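Local coordinates for probable manganase-dependent inorganic pyrophosphatase (Clostridium perfringens, PDB 3L2B), which probably hydrolyses inorganic pyrophosphate to phosphate, under the control of a regulatory region of CBS and DRTGG domains that binds the activator diadenosine tetraphosphate, at residues S142-T147 with I165-T170. Numbering follows the deposited sequence.
Sequences SLLIVT and ITVITT
Strands 143-146 and 166-169 are the two parallel strands of a beta-alpha-beta unit in the DRTGG domain, joined through helix 154-163 and adjacent in its mixed sheet. Four backbone hydrogen bonds zip them together: L144 N gives its hydrogen to T166 O, I168 N to L144 O (2.8 Å), V146 N to I168 O and T170 N to V146 O. All run nearly straight, between 164° and 179° at the hydrogen. Ahead of the first rung a water stands in for a direct bond, donating to S142 O at 2.6 Å and accepting from T166 N at 2.8 Å.

On one face, I168 holds CG1 in the crowded position between its own N and carbonyl carbon (chi1 70°), and its chain lies alongside that of I145, with I168 CG1 4.0 Å from I145 CG2. L143, its CG anti to the backbone N, crosses T166 obliquely and brings CD1 to 3.6 Å from T166 CG2. Helix 79-85 covers this face through I82 and L83. On the other face L144 CD2 meets V167 CG1 at 4.2 Å, and helix 130-138 packs on L144 and V146. T169 OG1 is hydrogen-bonded to Q91 OE1 and T166 OG1 to N94 N, so these hydroxyls are satisfied beyond the strand pair. With every residue buried, the backbone ladder fixes the register, while the aliphatic branches mainly pack against one another and the flanking helices.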
loop_
_atom_site.group_PDB
_atom_site.type_symbol
_atom_site.label_atom_id
_atom_site.label_comp_id
_atom_site.label_asym_id
_atom_site.label_seq_id
_atom_site.Cartn_x
_atom_site.Cartn_y
_atom_site.Cartn_z
ATOM N N SER A 142 -23.622 -6.517 2.249
ATOM C CA SER A 142 -23.561 -6.849 0.845
ATOM C C SER A 142 -22.530 -7.958 0.639
ATOM O O SER A 142 -22.614 -8.726 -0.309
ATOM C CB SER A 142 -23.202 -5.625 0.002
ATOM O OG SER A 142 -21.896 -5.169 0.301
ATOM N N LEU A 143 -21.572 -8.052 1.548
ATOM C CA LEU A 143 -20.511 -9.072 1.434
ATOM C C LEU A 143 -19.987 -9.494 2.774
ATOM O O LEU A 143 -19.495 -8.670 3.556
ATOM C CB LEU A 143 -19.361 -8.601 0.556
ATOM C CG LEU A 143 -18.176 -9.553 0.354
ATOM C CD1 LEU A 143 -18.650 -10.897 -0.221
ATOM C CD2 LEU A 143 -17.108 -8.913 -0.540
ATOM N N LEU A 144 -20.094 -10.797 3.008
ATOM C CA LEU A 144 -19.511 -11.451 4.170
ATOM C C LEU A 144 -18.221 -12.164 3.786
ATOM O O LEU A 144 -18.220 -13.061 2.962
ATOM C CB LEU A 144 -20.509 -12.423 4.780
ATOM C CG LEU A 144 -20.087 -13.157 6.062
ATOM C CD1 LEU A 144 -19.653 -12.186 7.128
ATOM C CD2 LEU A 144 -21.243 -14.024 6.552
ATOM N N ILE A 145 -17.113 -11.702 4.372
ATOM C CA ILE A 145 -15.813 -12.340 4.210
ATOM C C ILE A 145 -15.448 -13.076 5.502
ATOM O O ILE A 145 -15.182 -12.461 6.525
ATOM C CB ILE A 145 -14.718 -11.326 3.844
ATOM C CG1 ILE A 145 -15.191 -10.380 2.745
ATOM C CG2 ILE A 145 -13.475 -12.016 3.347
ATOM C CD1 ILE A 145 -14.100 -9.446 2.206
ATOM N N VAL A 146 -15.442 -14.402 5.435
ATOM C CA VAL A 146 -15.057 -15.234 6.575
ATOM C C VAL A 146 -13.571 -15.526 6.499
ATOM O O VAL A 146 -13.063 -15.955 5.450
ATOM C CB VAL A 146 -15.872 -16.531 6.671
ATOM C CG1 VAL A 146 -15.443 -17.355 7.912
ATOM C CG2 VAL A 146 -17.386 -16.220 6.714
ATOM N N THR A 147 -12.878 -15.245 7.608
ATOM C CA THR A 147 -11.417 -15.396 7.702
ATOM C C THR A 147 -11.042 -16.801 8.154
ATOM O O THR A 147 -11.894 -17.611 8.500
ATOM C CB THR A 147 -10.763 -14.396 8.739
ATOM O OG1 THR A 147 -11.256 -14.650 10.054
ATOM C CG2 THR A 147 -11.060 -12.963 8.422
ATOM N N ILE A 165 -27.253 -12.648 0.232
ATOM C CA ILE A 165 -26.006 -12.075 0.727
ATOM C C ILE A 165 -24.859 -12.869 0.163
ATOM O O ILE A 165 -24.803 -14.096 0.333
ATOM C CB ILE A 165 -25.913 -12.113 2.263
ATOM C CG1 ILE A 165 -27.186 -11.539 2.886
ATOM C CG2 ILE A 165 -24.615 -11.359 2.722
ATOM C CD1 ILE A 165 -27.499 -10.107 2.466
ATOM N N THR A 166 -23.972 -12.179 -0.536
ATOM C CA THR A 166 -22.745 -12.812 -1.026
ATOM C C THR A 166 -21.819 -13.149 0.137
ATOM O O THR A 166 -21.593 -12.332 1.043
ATOM C CB THR A 166 -22.002 -11.919 -1.987
ATOM O OG1 THR A 166 -22.880 -11.555 -3.050
ATOM C CG2 THR A 166 -20.751 -12.635 -2.560
ATOM N N VAL A 167 -21.325 -14.380 0.120
ATOM C CA VAL A 167 -20.458 -14.881 1.166
ATOM C C VAL A 167 -19.231 -15.539 0.565
ATOM O O VAL A 167 -19.339 -16.330 -0.346
ATOM C CB VAL A 167 -21.158 -15.930 1.993
ATOM C CG1 VAL A 167 -20.275 -16.339 3.155
ATOM C CG2 VAL A 167 -22.507 -15.421 2.453
ATOM N N ILE A 168 -18.065 -15.200 1.092
ATOM C CA ILE A 168 -16.841 -15.827 0.674
ATOM C C ILE A 168 -15.955 -16.145 1.863
ATOM O O ILE A 168 -16.179 -15.682 2.980
ATOM C CB ILE A 168 -16.073 -14.948 -0.315
ATOM C CG1 ILE A 168 -15.495 -13.707 0.397
ATOM C CG2 ILE A 168 -16.985 -14.548 -1.483
ATOM C CD1 ILE A 168 -14.711 -12.762 -0.531
ATOM N N THR A 169 -14.946 -16.957 1.589
ATOM C CA THR A 169 -14.022 -17.419 2.609
ATOM C C THR A 169 -12.589 -17.300 2.141
ATOM O O THR A 169 -12.226 -17.781 1.071
ATOM C CB THR A 169 -14.277 -18.897 2.969
ATOM O OG1 THR A 169 -15.556 -19.012 3.602
ATOM C CG2 THR A 169 -13.189 -19.401 3.938
ATOM N N THR A 170 -11.773 -16.657 2.964
ATOM C CA THR A 170 -10.352 -16.530 2.667
ATOM C C THR A 170 -9.513 -17.289 3.684
ATOM O O THR A 170 -9.934 -17.467 4.811
ATOM C CB THR A 170 -9.905 -15.053 2.698
ATOM O OG1 THR A 170 -8.477 -14.994 2.536
ATOM C CG2 THR A 170 -10.277 -14.401 4.024
HETATM O O HOH W 1 -24.676 -9.703 -1.539
#